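Side-chain contacts in triacylglycerol lipase (Yarrowia lipolytica, PDB 3O0D), which probably hydrolyses the ester bonds of triacylglycerols to release fatty acids, as an extracellular enzyme of the alpha/beta-hydrolase fold: residues A[21-26]-A[48-53]; A[25-30]-A[35-40]; A[196-201]-A[266-271]; A[261-266]-A[271-276]. All coordinates share one frame; numbering follows the deposited sequence.

Overall arrangement
From the N terminus, helix 12-27 supplies the first partner of both contact 1 and contact 2, which share Ala-25 and Asn-26. Contact 2 closes the shorter loop, bringing 35-40 back to the end of the helix; contact 1 closes the longer one, where 48-53 leads into strand 53-60. The two touch through Phe-50 and Ile-27. With its centre about 29 Å from that of contact 1, contact 3 spans 64 residues to join helix 195-206 to the chain beside strand 269-270. Contact 4, a disulfide from strand 262-265 to the loop after 269-270, crosses contact 3 in sequence. Both lie toward the 269-270 edge of the large mixed sheet, whereas strand 53-60 forms the other edge.

Contact 1: A[21-26]-A[48-53]; sequences YARLAN and AHFPNV
One flat stack, one CH-pi contact over a ring face and one edge contact join Arg-23 and Leu-24 of the helix to His-49 and Phe-50. In the polar stack the guanidinium of Arg-23 lies on one face of the His-49 imidazole, with planes only 9° apart and centres 3.6 Å apart. CZ sits over the middle of the ring, while His-49 NE2 falls nearer the rim of the guanidinium. Although Arg-23 NH2 and His-49 NE2 approach to 3.4 Å, the angle is too poor for a hydrogen bond, as expected when one plane rests on the other. An extended arginine chain (chi2 -169°) carries the head out to the imidazole and brings CD over the same face, 4.2 Å from the ring centroid. Outside partners fix both groups: Arg-23 NH1 bonds to Gln-46 OE1, and His-49 ND1 to the carbonyl of Leu-45.

The apolar part centres on Phe-50. Leu-24 CD2 stands over one face in a CH-pi contact, 3.7 Å from the centroid and 17° from the ring normal, while Arg-23 CB meets the ring edge, 4.0 Å from Phe-50 CE2. The ring is thus held from two directions by successive helix residues.

From Phe-50 to Val-53 the chain makes a type II beta turn into strand 53-60. The whole is an N-terminal helix of an alpha/beta-hydrolase, lying against strands 155-161 and 183-187 and covered on another flank by a connecting loop.

Contact 2: A[25-30]-A[35-40]; sequences ANIGYC and TKIFKP
Ile-37 meets Ile-27 and Cys-30 through the longer branch of its side chain, which can be followed outward from CB. CB itself stays back from the other segment. The next atom, CG1, comes within 3.8 Å of Cys-30 CB and 4.1 Å of Ile-27 CG2, resting between the two residues. Beyond it CD1 reaches the methyl CG2 of Ile-27 at 3.7 Å and also passes the carbonyl oxygen of that residue. The extended second torsion (chi2 166°) carries this tip on to Ile-27, and the two isoleucine side chains cross at about a right angle, methyl against methyl. Replacing Ile-37 with an alanine would probably open a gap beside Ile-27 CG2 and remove one of the apolar groups packed on Cys-30 CB.

The polar atoms are handled differently. Cys-30 O lies 3.2 Å from Lys-36 N, but the angle is too poor for a hydrogen bond; Ile-37 N is instead bonded to Glu-58 OE1. Thr-35 also leans on Cys-30, its CB 3.4 Å from Cys-30 O, though its side chain has two conformers and this detail is less certain.

Outside the pair of segments, Cys-30 is bound in a disulfide to Cys-299, and both isoleucines touch Tyr-71 of strand 68-75. Across the two segments themselves, van der Waals contact carries the pairing, isoleucine on isoleucine and both Ile-37 and Thr-35 on Cys-30, with directional bonding and covalent linkage left to partners elsewhere.

Contact 3: A[196-201]-A[266-271]; sequences GFANWV and QGQSNK
Gln-268 reaches the helix with the end of its side chain, where it meets Asn-199 and Ala-198. This is the tight part: Asn-199 ND2 stands 2.8 Å from the atom modelled as Gln-268 OE1, the amide planes inclined at 27°. The amide of Gln-268 is probably turned over in the model, so its oxygen and nitrogen may be exchanged. Its chain runs extended beyond CG (chi2 168°), which spans the 8.4 Å from Ala-198 CA to Gln-268 CA. A leucine in place of Gln-268 would probably leave the Asn-199 amide facing an apolar group, without its close polar neighbour from this segment.

The rest is looser. Ala-198 CB stays about a van der Waals contact from the end of the Gln-268 amide, and the segments bury just 95 Å² in all. Past Gln-268 the chain departs from the helix, ending at the exposed Lys-271, and is braced internally: Asn-270 ND2 donates to Gln-266 O at 2.9 Å with a 158° angle, in the carbonyl plane and on a lone pair. The same amide nitrogen also bonds to Glu-6 O of strand 3-8.

One glutamine therefore joins the edge of the central sheet, just before strand 269-270, to helix 195-206, which packs on helix 163-177 in the alpha/beta-hydrolase fold.

Contact 4: A[261-266]-A[271-276]; sequences NVVMCQ and KQCSAG
No flat group takes part where Cys-265 meets Cys-273, so there are no ring or amide faces and edges to assign; the contact is a covalent bridge flanked by one methyl. The two sulfurs, Cys-265 SG and Cys-273 SG, are 2.1 Å apart, and the torsion about that bond is -93°, close to the perpendicular preferred by disulfides and of left-handed sense. The first torsions match, with SG anti to the carbonyl carbon in both (chi1 -60° in Cys-265, -52° in Cys-273). Across the closed bridge Cys-265 CA and Cys-273 CA are 6.7 Å apart.

In the fold, the disulfide ties strand 262-265 of the large mixed sheet to the loop that follows strand 269-270, closing a short loop that includes this edge strand, which is separated from 262-265 in the sheet by strand 3-8. Cys-265 is also held in the sheet by backbone hydrogen bonding to Glu-247 of the neighbouring strand 247-250. The carboxylate of Glu-247 accepts a bond from Ser-274 N, so one residue grips both arms of the bridge.

Val-263, two residues before Cys-265 on the same side of the strand, adds a marginal apolar contact, its CG2 4.4 Å from Cys-273 SG. Directly beyond the bridge the chain turns into a short 3-10 segment, closed where Gly-276 N bonds to Cys-273 O at 3.0 Å.

Contact 1: A[21-26]-A[48-53]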
loop_
_atom_site.group_PDB
_atom_site.type_symbol
_atom_site.label_atom_id
_atom_site.label_comp_id
_atom_site.label_asym_id
_atom_site.label_seq_id
_atom_site.Cartn_x
_atom_site.Cartn_y
_atom_site.Cartn_z
ATOM N N TYR A 21 -9.063 -3.086 -4.988
ATOM C CA TYR A 21 -8.177 -2.190 -4.161
ATOM C C TYR A 21 -7.379 -1.322 -5.168
ATOM O O TYR A 21 -7.142 -0.082 -4.929
ATOM C CB TYR A 21 -7.330 -2.916 -3.079
ATOM C CG TYR A 21 -8.316 -3.396 -2.046
ATOM C CD1 TYR A 21 -8.835 -2.502 -1.091
ATOM C CD2 TYR A 21 -8.820 -4.679 -2.119
ATOM C CE1 TYR A 21 -9.798 -2.868 -0.235
ATOM C CE2 TYR A 21 -9.832 -5.053 -1.218
ATOM C CZ TYR A 21 -10.299 -4.131 -0.313
ATOM O OH TYR A 21 -11.287 -4.492 0.564
ATOM N N ALA A 22 -7.052 -1.854 -6.326
ATOM C CA ALA A 22 -6.414 -0.949 -7.256
ATOM C C ALA A 22 -7.292 0.229 -7.627
ATOM O O ALA A 22 -6.818 1.349 -7.818
ATOM C CB ALA A 22 -5.964 -1.726 -8.587
ATOM N N ARG A 23 -8.579 -0.018 -7.813
ATOM C CA ARG A 23 -9.470 1.052 -8.113
ATOM C C ARG A 23 -9.607 2.059 -6.948
ATOM O O ARG A 23 -9.609 3.195 -7.170
ATOM C CB ARG A 23 -10.877 0.587 -8.474
ATOM C CG ARG A 23 -11.014 -0.336 -9.660
ATOM C CD ARG A 23 -12.488 -0.453 -10.011
ATOM N NE ARG A 23 -12.799 -1.521 -10.920
ATOM C CZ ARG A 23 -12.649 -1.472 -12.221
ATOM N NH1 ARG A 23 -12.202 -0.404 -12.821
ATOM N NH2 ARG A 23 -12.984 -2.516 -12.917
ATOM N N LEU A 24 -9.746 1.579 -5.738
ATOM C CA LEU A 24 -9.885 2.472 -4.597
ATOM C C LEU A 24 -8.613 3.351 -4.497
ATOM O O LEU A 24 -8.732 4.562 -4.156
ATOM C CB LEU A 24 -10.066 1.710 -3.286
ATOM C CG LEU A 24 -11.514 1.171 -3.268
ATOM C CD1 LEU A 24 -11.558 0.065 -2.125
ATOM C CD2 LEU A 24 -12.714 2.202 -3.081
ATOM N N ALA A 25 -7.467 2.713 -4.659
ATOM C CA ALA A 25 -6.177 3.528 -4.651
ATOM C C ALA A 25 -6.170 4.558 -5.704
ATOM O O ALA A 25 -5.687 5.707 -5.455
ATOM C CB ALA A 25 -5.016 2.600 -4.854
ATOM N N ASN A 26 -6.643 4.242 -6.906
ATOM C CA ASN A 26 -6.730 5.233 -8.040
ATOM C C ASN A 26 -7.555 6.398 -7.696
ATOM O O ASN A 26 -7.165 7.543 -7.967
ATOM C CB ASN A 26 -7.189 4.438 -9.306
ATOM C CG ASN A 26 -7.788 5.289 -10.378
ATOM O OD1 ASN A 26 -8.599 6.168 -10.130
ATOM N ND2 ASN A 26 -7.467 4.936 -11.634
ATOM N N ALA A 48 -17.675 4.919 -9.923
ATOM C CA ALA A 48 -18.947 4.294 -10.362
ATOM C C ALA A 48 -19.015 2.798 -10.064
ATOM O O ALA A 48 -20.155 2.275 -10.020
ATOM C CB ALA A 48 -19.225 4.494 -11.862
ATOM N N HIS A 49 -17.915 2.167 -9.795
ATOM C CA HIS A 49 -17.916 0.724 -9.399
ATOM C C HIS A 49 -18.194 0.477 -7.939
ATOM O O HIS A 49 -18.108 -0.703 -7.485
ATOM C CB HIS A 49 -16.520 0.094 -9.695
ATOM C CG HIS A 49 -16.279 -0.147 -11.137
ATOM N ND1 HIS A 49 -15.846 0.817 -12.022
ATOM C CD2 HIS A 49 -16.403 -1.298 -11.849
ATOM C CE1 HIS A 49 -15.763 0.293 -13.235
ATOM N NE2 HIS A 49 -16.052 -0.993 -13.147
ATOM N N PHE A 50 -18.603 1.551 -7.177
ATOM C CA PHE A 50 -18.755 1.400 -5.735
ATOM C C PHE A 50 -20.122 1.865 -5.205
ATOM O O PHE A 50 -20.248 2.927 -4.502
ATOM C CB PHE A 50 -17.651 2.225 -5.060
ATOM C CG PHE A 50 -16.346 1.550 -5.193
ATOM C CD1 PHE A 50 -16.052 0.440 -4.462
ATOM C CD2 PHE A 50 -15.513 1.927 -6.284
ATOM C CE1 PHE A 50 -14.825 -0.268 -4.614
ATOM C CE2 PHE A 50 -14.325 1.207 -6.557
ATOM C CZ PHE A 50 -13.965 0.124 -5.732
ATOM N N PRO A 51 -21.183 1.097 -5.468
ATOM C CA PRO A 51 -22.519 1.492 -4.985
ATOM C C PRO A 51 -22.503 1.384 -3.439
ATOM O O PRO A 51 -21.883 0.505 -2.820
ATOM C CB PRO A 51 -23.488 0.401 -5.564
ATOM C CG PRO A 51 -22.515 -0.814 -5.849
ATOM C CD PRO A 51 -21.153 -0.194 -6.241
ATOM N N ASN A 52 -23.307 2.239 -2.846
ATOM C CA ASN A 52 -23.471 2.288 -1.375
ATOM C C ASN A 52 -22.248 2.657 -0.619
ATOM O O ASN A 52 -22.059 2.293 0.543
ATOM C CB ASN A 52 -24.048 0.946 -0.873
ATOM C CG ASN A 52 -25.149 1.158 0.137
ATOM O OD1 ASN A 52 -25.341 2.225 0.730
ATOM N ND2 ASN A 52 -25.934 0.008 0.404
ATOM N N VAL A 53 -21.376 3.464 -1.288
ATOM C CA VAL A 53 -20.195 3.965 -0.602
ATOM C C VAL A 53 -20.443 5.440 -0.386
ATOM O O VAL A 53 -20.992 6.130 -1.245
ATOM C CB VAL A 53 -18.937 3.769 -1.448
ATOM C CG1 VAL A 53 -17.708 4.621 -0.917
ATOM C CG2 VAL A 53 -18.521 2.253 -1.481
#

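Contact 2: A[25-30]-A[35-40]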
loop_
_atom_site.group_PDB
_atom_site.type_symbol
_atom_site.label_atom_id
_atom_site.label_comp_id
_atom_site.label_asym_id
_atom_site.label_seq_id
_atom_site.Cartn_x
_atom_site.Cartn_y
_atom_site.Cartn_z
ATOM N N ALA A 25 -7.467 2.713 -4.659
ATOM C CA ALA A 25 -6.177 3.528 -4.651
ATOM C C ALA A 25 -6.170 4.558 -5.704
ATOM O O ALA A 25 -5.687 5.707 -5.455
ATOM C CB ALA A 25 -5.016 2.600 -4.854
ATOM N N ASN A 26 -6.643 4.242 -6.906
ATOM C CA ASN A 26 -6.730 5.233 -8.040
ATOM C C ASN A 26 -7.555 6.398 -7.696
ATOM O O ASN A 26 -7.165 7.543 -7.967
ATOM C CB ASN A 26 -7.189 4.438 -9.306
ATOM C CG ASN A 26 -7.788 5.289 -10.378
ATOM O OD1 ASN A 26 -8.599 6.168 -10.130
ATOM N ND2 ASN A 26 -7.467 4.936 -11.634
ATOM N N ILE A 27 -8.669 6.167 -6.951
ATOM C CA ILE A 27 -9.539 7.254 -6.550
ATOM C C ILE A 27 -8.804 8.274 -5.594
ATOM O O ILE A 27 -9.232 9.454 -5.492
ATOM C CB ILE A 27 -10.878 6.641 -5.970
ATOM C CG1 ILE A 27 -11.579 5.996 -7.172
ATOM C CG2 ILE A 27 -11.836 7.781 -5.373
ATOM C CD1 ILE A 27 -12.669 4.960 -6.632
ATOM N N GLY A 28 -7.740 7.855 -4.992
ATOM C CA GLY A 28 -6.963 8.718 -4.077
ATOM C C GLY A 28 -6.387 9.857 -4.907
ATOM O O GLY A 28 -6.176 10.953 -4.343
ATOM N N TYR A 29 -6.212 9.671 -6.212
ATOM C CA TYR A 29 -5.711 10.741 -7.063
ATOM C C TYR A 29 -6.793 11.747 -7.482
ATOM O O TYR A 29 -6.503 12.710 -8.097
ATOM C CB TYR A 29 -4.920 10.171 -8.257
ATOM C CG TYR A 29 -3.677 9.431 -7.837
ATOM C CD1 TYR A 29 -2.510 10.097 -7.680
ATOM C CD2 TYR A 29 -3.659 8.089 -7.611
ATOM C CE1 TYR A 29 -1.390 9.483 -7.301
ATOM C CE2 TYR A 29 -2.543 7.460 -7.245
ATOM C CZ TYR A 29 -1.360 8.178 -7.060
ATOM O OH TYR A 29 -0.181 7.601 -6.684
ATOM N N CYS A 30 -8.039 11.494 -7.088
ATOM C CA CYS A 30 -9.145 12.446 -7.232
ATOM C C CYS A 30 -9.203 13.467 -6.052
ATOM O O CYS A 30 -10.168 14.265 -6.041
ATOM C CB CYS A 30 -10.539 11.754 -7.425
ATOM S SG CYS A 30 -10.505 10.744 -8.978
ATOM N N THR A 35 -9.099 18.737 -8.568
ATOM C CA THR A 35 -9.963 17.554 -8.681
ATOM C C THR A 35 -10.970 17.543 -7.530
ATOM O O THR A 35 -10.920 18.364 -6.624
ATOM C CB THR A 35 -9.203 16.181 -8.620
ATOM O OG1 THR A 35 -7.876 16.226 -9.173
ATOM C CG2 THR A 35 -10.007 15.126 -9.300
ATOM N N LYS A 36 -11.881 16.592 -7.527
ATOM C CA LYS A 36 -12.715 16.418 -6.356
ATOM C C LYS A 36 -13.378 15.044 -6.364
ATOM O O LYS A 36 -13.600 14.529 -7.418
ATOM C CB LYS A 36 -13.857 17.409 -6.473
ATOM C CG LYS A 36 -14.192 17.966 -5.132
ATOM C CD LYS A 36 -15.210 19.094 -5.260
ATOM C CE LYS A 36 -16.575 18.583 -4.807
ATOM N NZ LYS A 36 -17.302 19.490 -3.853
ATOM N N ILE A 37 -13.707 14.524 -5.193
ATOM C CA ILE A 37 -14.666 13.385 -5.183
ATOM C C ILE A 37 -15.992 14.038 -4.710
ATOM O O ILE A 37 -15.967 14.636 -3.579
ATOM C CB ILE A 37 -14.232 12.344 -4.134
ATOM C CG1 ILE A 37 -12.922 11.626 -4.519
ATOM C CG2 ILE A 37 -15.397 11.273 -3.990
ATOM C CD1 ILE A 37 -12.285 10.874 -3.429
ATOM N N PHE A 38 -17.029 14.047 -5.536
ATOM C CA PHE A 38 -18.336 14.614 -5.080
ATOM C C PHE A 38 -19.050 13.601 -4.128
ATOM O O PHE A 38 -18.971 12.450 -4.401
ATOM C CB PHE A 38 -19.167 14.888 -6.317
ATOM C CG PHE A 38 -18.598 15.999 -7.157
ATOM C CD1 PHE A 38 -17.617 15.762 -8.108
ATOM C CD2 PHE A 38 -19.046 17.324 -6.931
ATOM C CE1 PHE A 38 -17.083 16.848 -8.858
ATOM C CE2 PHE A 38 -18.530 18.389 -7.642
ATOM C CZ PHE A 38 -17.542 18.163 -8.607
ATOM N N LYS A 39 -19.672 14.033 -3.012
ATOM C CA LYS A 39 -20.559 13.152 -2.176
ATOM C C LYS A 39 -21.747 12.729 -3.064
ATOM O O LYS A 39 -22.251 13.511 -3.910
ATOM C CB LYS A 39 -20.966 13.870 -0.830
ATOM C CG LYS A 39 -19.789 13.965 0.259
ATOM C CD LYS A 39 -20.102 14.911 1.461
ATOM C CE LYS A 39 -19.217 14.658 2.713
ATOM N NZ LYS A 39 -17.780 15.067 2.533
ATOM N N PRO A 40 -22.226 11.462 -2.920
ATOM C CA PRO A 40 -21.737 10.516 -1.953
ATOM C C PRO A 40 -20.430 9.997 -2.315
ATOM O O PRO A 40 -19.578 9.940 -1.444
ATOM C CB PRO A 40 -22.792 9.359 -1.994
ATOM C CG PRO A 40 -23.870 9.841 -2.748
ATOM C CD PRO A 40 -23.359 10.915 -3.681
#

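Contact 3: A[196-201]-A[266-271]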
loop_
_atom_site.group_PDB
_atom_site.type_symbol
_atom_site.label_atom_id
_atom_site.label_comp_id
_atom_site.label_asym_id
_atom_site.label_seq_id
_atom_site.Cartn_x
_atom_site.Cartn_y
_atom_site.Cartn_z
ATOM N N GLY A 196 15.061 -6.334 10.641
ATOM C CA GLY A 196 14.235 -6.349 11.845
ATOM C C GLY A 196 12.776 -6.003 11.629
ATOM O O GLY A 196 11.924 -6.779 12.048
ATOM N N PHE A 197 12.488 -4.851 10.993
ATOM C CA PHE A 197 11.136 -4.415 10.714
ATOM C C PHE A 197 10.435 -5.468 9.810
ATOM O O PHE A 197 9.329 -5.920 10.116
ATOM C CB PHE A 197 11.184 -3.064 10.020
ATOM C CG PHE A 197 9.849 -2.582 9.503
ATOM C CD1 PHE A 197 8.900 -2.042 10.330
ATOM C CD2 PHE A 197 9.552 -2.755 8.139
ATOM C CE1 PHE A 197 7.687 -1.595 9.822
ATOM C CE2 PHE A 197 8.291 -2.312 7.573
ATOM C CZ PHE A 197 7.391 -1.745 8.385
ATOM N N ALA A 198 11.113 -5.886 8.755
ATOM C CA ALA A 198 10.440 -6.785 7.761
ATOM C C ALA A 198 10.028 -8.095 8.463
ATOM O O ALA A 198 8.936 -8.597 8.248
ATOM C CB ALA A 198 11.415 -7.060 6.630
ATOM N N ASN A 199 10.918 -8.683 9.264
ATOM C CA ASN A 199 10.617 -9.951 9.894
ATOM C C ASN A 199 9.572 -9.816 10.983
ATOM O O ASN A 199 8.734 -10.744 11.160
ATOM C CB ASN A 199 11.898 -10.604 10.402
ATOM C CG ASN A 199 12.820 -11.040 9.267
ATOM O OD1 ASN A 199 14.040 -10.804 9.312
ATOM N ND2 ASN A 199 12.253 -11.700 8.234
ATOM N N TRP A 200 9.541 -8.655 11.637
ATOM C CA TRP A 200 8.597 -8.398 12.661
ATOM C C TRP A 200 7.195 -8.245 12.043
ATOM O O TRP A 200 6.214 -8.847 12.536
ATOM C CB TRP A 200 9.033 -7.187 13.464
ATOM C CG TRP A 200 7.944 -6.678 14.433
ATOM C CD1 TRP A 200 7.622 -7.237 15.659
ATOM C CD2 TRP A 200 7.115 -5.561 14.283
ATOM N NE1 TRP A 200 6.637 -6.530 16.248
ATOM C CE2 TRP A 200 6.287 -5.499 15.431
ATOM C CE3 TRP A 200 6.953 -4.588 13.290
ATOM C CZ2 TRP A 200 5.345 -4.478 15.620
ATOM C CZ3 TRP A 200 6.009 -3.598 13.473
ATOM C CH2 TRP A 200 5.202 -3.555 14.623
ATOM N N VAL A 201 7.120 -7.487 10.922
ATOM C CA VAL A 201 5.871 -7.356 10.139
ATOM C C VAL A 201 5.401 -8.763 9.706
ATOM O O VAL A 201 4.186 -9.043 9.810
ATOM C CB VAL A 201 6.086 -6.463 8.952
ATOM C CG1 VAL A 201 4.825 -6.568 7.968
ATOM C CG2 VAL A 201 6.255 -5.013 9.450
ATOM N N GLN A 266 6.308 -16.307 -3.266
ATOM C CA GLN A 266 6.966 -16.613 -1.905
ATOM C C GLN A 266 8.108 -15.645 -1.664
ATOM O O GLN A 266 8.739 -15.099 -2.580
ATOM C CB GLN A 266 7.455 -17.987 -1.797
ATOM C CG GLN A 266 6.317 -19.045 -1.908
ATOM C CD GLN A 266 5.502 -19.205 -0.700
ATOM O OE1 GLN A 266 5.402 -18.318 0.128
ATOM N NE2 GLN A 266 4.820 -20.358 -0.597
ATOM N N GLY A 267 8.359 -15.428 -0.386
ATOM C CA GLY A 267 9.598 -14.751 0.053
ATOM C C GLY A 267 9.657 -13.262 0.128
ATOM O O GLY A 267 8.793 -12.510 -0.361
ATOM N N GLN A 268 10.790 -12.776 0.645
ATOM C CA GLN A 268 10.906 -11.357 0.755
ATOM C C GLN A 268 11.582 -10.756 -0.507
ATOM O O GLN A 268 11.603 -9.533 -0.665
ATOM C CB GLN A 268 11.693 -10.959 2.076
ATOM C CG GLN A 268 10.865 -11.297 3.346
ATOM C CD GLN A 268 11.683 -11.219 4.622
ATOM O OE1 GLN A 268 11.153 -10.912 5.733
ATOM N NE2 GLN A 268 12.958 -11.535 4.487
ATOM N N SER A 269 12.204 -11.618 -1.300
ATOM C CA SER A 269 12.716 -11.233 -2.627
ATOM C C SER A 269 12.599 -12.424 -3.536
ATOM O O SER A 269 12.954 -13.554 -3.161
ATOM C CB SER A 269 14.178 -10.683 -2.496
ATOM O OG SER A 269 14.847 -10.557 -3.760
ATOM N N ASN A 270 12.052 -12.227 -4.761
ATOM C CA ASN A 270 11.745 -13.391 -5.587
ATOM C C ASN A 270 12.034 -13.029 -7.043
ATOM O O ASN A 270 11.409 -12.102 -7.597
ATOM C CB ASN A 270 10.277 -13.747 -5.352
ATOM C CG ASN A 270 9.838 -14.997 -6.072
ATOM O OD1 ASN A 270 10.261 -15.285 -7.179
ATOM N ND2 ASN A 270 8.985 -15.820 -5.370
ATOM N N LYS A 271 12.990 -13.728 -7.641
ATOM C CA LYS A 271 13.446 -13.316 -8.991
ATOM C C LYS A 271 12.399 -13.692 -10.018
ATOM O O LYS A 271 12.524 -13.320 -11.243
ATOM C CB LYS A 271 14.754 -14.005 -9.378
ATOM C CG LYS A 271 15.959 -13.588 -8.533
ATOM C CD LYS A 271 16.608 -12.317 -8.894
ATOM C CE LYS A 271 17.977 -12.155 -8.090
ATOM N NZ LYS A 271 19.044 -13.261 -8.201
#

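Contact 4: A[261-266]-A[271-276]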
loop_
_atom_site.group_PDB
_atom_site.type_symbol
_atom_site.label_atom_id
_atom_site.label_comp_id
_atom_site.label_asym_id
_atom_site.label_seq_id
_atom_site.Cartn_x
_atom_site.Cartn_y
_atom_site.Cartn_z
ATOM N N ASN A 261 -1.773 -14.263 -15.303
ATOM C CA ASN A 261 -0.535 -13.475 -15.192
ATOM C C ASN A 261 -0.506 -12.608 -13.945
ATOM O O ASN A 261 0.408 -11.770 -13.786
ATOM C CB ASN A 261 -0.361 -12.629 -16.410
ATOM C CG ASN A 261 0.223 -13.462 -17.526
ATOM O OD1 ASN A 261 1.468 -13.405 -17.859
ATOM N ND2 ASN A 261 -0.618 -14.258 -18.106
ATOM N N VAL A 262 -1.349 -12.904 -12.968
ATOM C CA VAL A 262 -1.168 -12.289 -11.646
ATOM C C VAL A 262 -0.808 -13.487 -10.671
ATOM O O VAL A 262 -1.607 -14.444 -10.562
ATOM C CB VAL A 262 -2.455 -11.605 -11.195
ATOM C CG1 VAL A 262 -2.310 -10.938 -9.754
ATOM C CG2 VAL A 262 -3.008 -10.551 -12.184
ATOM N N VAL A 263 0.336 -13.435 -9.994
ATOM C CA VAL A 263 0.813 -14.634 -9.295
ATOM C C VAL A 263 1.115 -14.222 -7.836
ATOM O O VAL A 263 1.472 -13.060 -7.565
ATOM C CB VAL A 263 2.039 -15.303 -9.976
ATOM C CG1 VAL A 263 1.622 -15.894 -11.351
ATOM C CG2 VAL A 263 3.241 -14.268 -10.112
ATOM N N MET A 264 1.025 -15.207 -6.919
ATOM C CA MET A 264 1.415 -14.942 -5.532
ATOM C C MET A 264 2.858 -15.420 -5.381
ATOM O O MET A 264 3.209 -16.527 -5.811
ATOM C CB MET A 264 0.520 -15.840 -4.631
ATOM C CG MET A 264 -1.008 -15.687 -4.819
ATOM S SD MET A 264 -1.525 -14.010 -4.523
ATOM C CE MET A 264 -1.364 -13.862 -2.680
ATOM N N CYS A 265 3.738 -14.552 -4.841
ATOM C CA CYS A 265 5.184 -14.851 -4.818
ATOM C C CYS A 265 5.548 -15.243 -3.406
ATOM O O CYS A 265 5.135 -14.529 -2.531
ATOM C CB CYS A 265 5.924 -13.521 -5.114
ATOM S SG CYS A 265 5.385 -12.912 -6.783
ATOM N N GLN A 266 6.308 -16.307 -3.266
ATOM C CA GLN A 266 6.966 -16.613 -1.905
ATOM C C GLN A 266 8.108 -15.645 -1.664
ATOM O O GLN A 266 8.739 -15.099 -2.580
ATOM C CB GLN A 266 7.455 -17.987 -1.797
ATOM C CG GLN A 266 6.317 -19.045 -1.908
ATOM C CD GLN A 266 5.502 -19.205 -0.700
ATOM O OE1 GLN A 266 5.402 -18.318 0.128
ATOM N NE2 GLN A 266 4.820 -20.358 -0.597
ATOM N N LYS A 271 12.990 -13.728 -7.641
ATOM C CA LYS A 271 13.446 -13.316 -8.991
ATOM C C LYS A 271 12.399 -13.692 -10.018
ATOM O O LYS A 271 12.524 -13.320 -11.243
ATOM C CB LYS A 271 14.754 -14.005 -9.378
ATOM C CG LYS A 271 15.959 -13.588 -8.533
ATOM C CD LYS A 271 16.608 -12.317 -8.894
ATOM C CE LYS A 271 17.977 -12.155 -8.090
ATOM N NZ LYS A 271 19.044 -13.261 -8.201
ATOM N N GLN A 272 11.372 -14.474 -9.626
ATOM C CA GLN A 272 10.263 -14.664 -10.589
ATOM C C GLN A 272 9.309 -13.466 -10.580
ATOM O O GLN A 272 8.404 -13.331 -11.460
ATOM C CB GLN A 272 9.502 -15.955 -10.232
ATOM C CG GLN A 272 10.144 -17.190 -10.760
ATOM C CD GLN A 272 9.995 -17.276 -12.276
ATOM O OE1 GLN A 272 8.866 -17.154 -12.818
ATOM N NE2 GLN A 272 11.101 -17.525 -12.971
ATOM N N CYS A 273 9.468 -12.588 -9.606
ATOM C CA CYS A 273 8.639 -11.422 -9.357
ATOM C C CYS A 273 9.432 -10.086 -9.480
ATOM O O CYS A 273 10.244 -10.016 -10.317
ATOM C CB CYS A 273 7.860 -11.523 -8.057
ATOM S SG CYS A 273 6.997 -13.115 -8.097
ATOM N N SER A 274 9.135 -9.080 -8.670
ATOM C CA SER A 274 9.780 -7.722 -8.788
ATOM C C SER A 274 11.301 -7.763 -8.837
ATOM O O SER A 274 11.934 -7.062 -9.660
ATOM C CB SER A 274 9.498 -6.883 -7.578
ATOM O OG SER A 274 8.290 -6.260 -7.724
ATOM N N ALA A 275 11.884 -8.607 -7.951
ATOM C CA ALA A 275 13.349 -8.700 -7.866
ATOM C C ALA A 275 13.985 -9.133 -9.166
ATOM O O ALA A 275 15.221 -8.921 -9.371
ATOM C CB ALA A 275 13.810 -9.621 -6.683
ATOM N N GLY A 276 13.234 -9.844 -10.004
ATOM C CA GLY A 276 13.698 -10.298 -11.336
ATOM C C GLY A 276 13.469 -9.314 -12.517
ATOM O O GLY A 276 13.821 -9.696 -13.697
#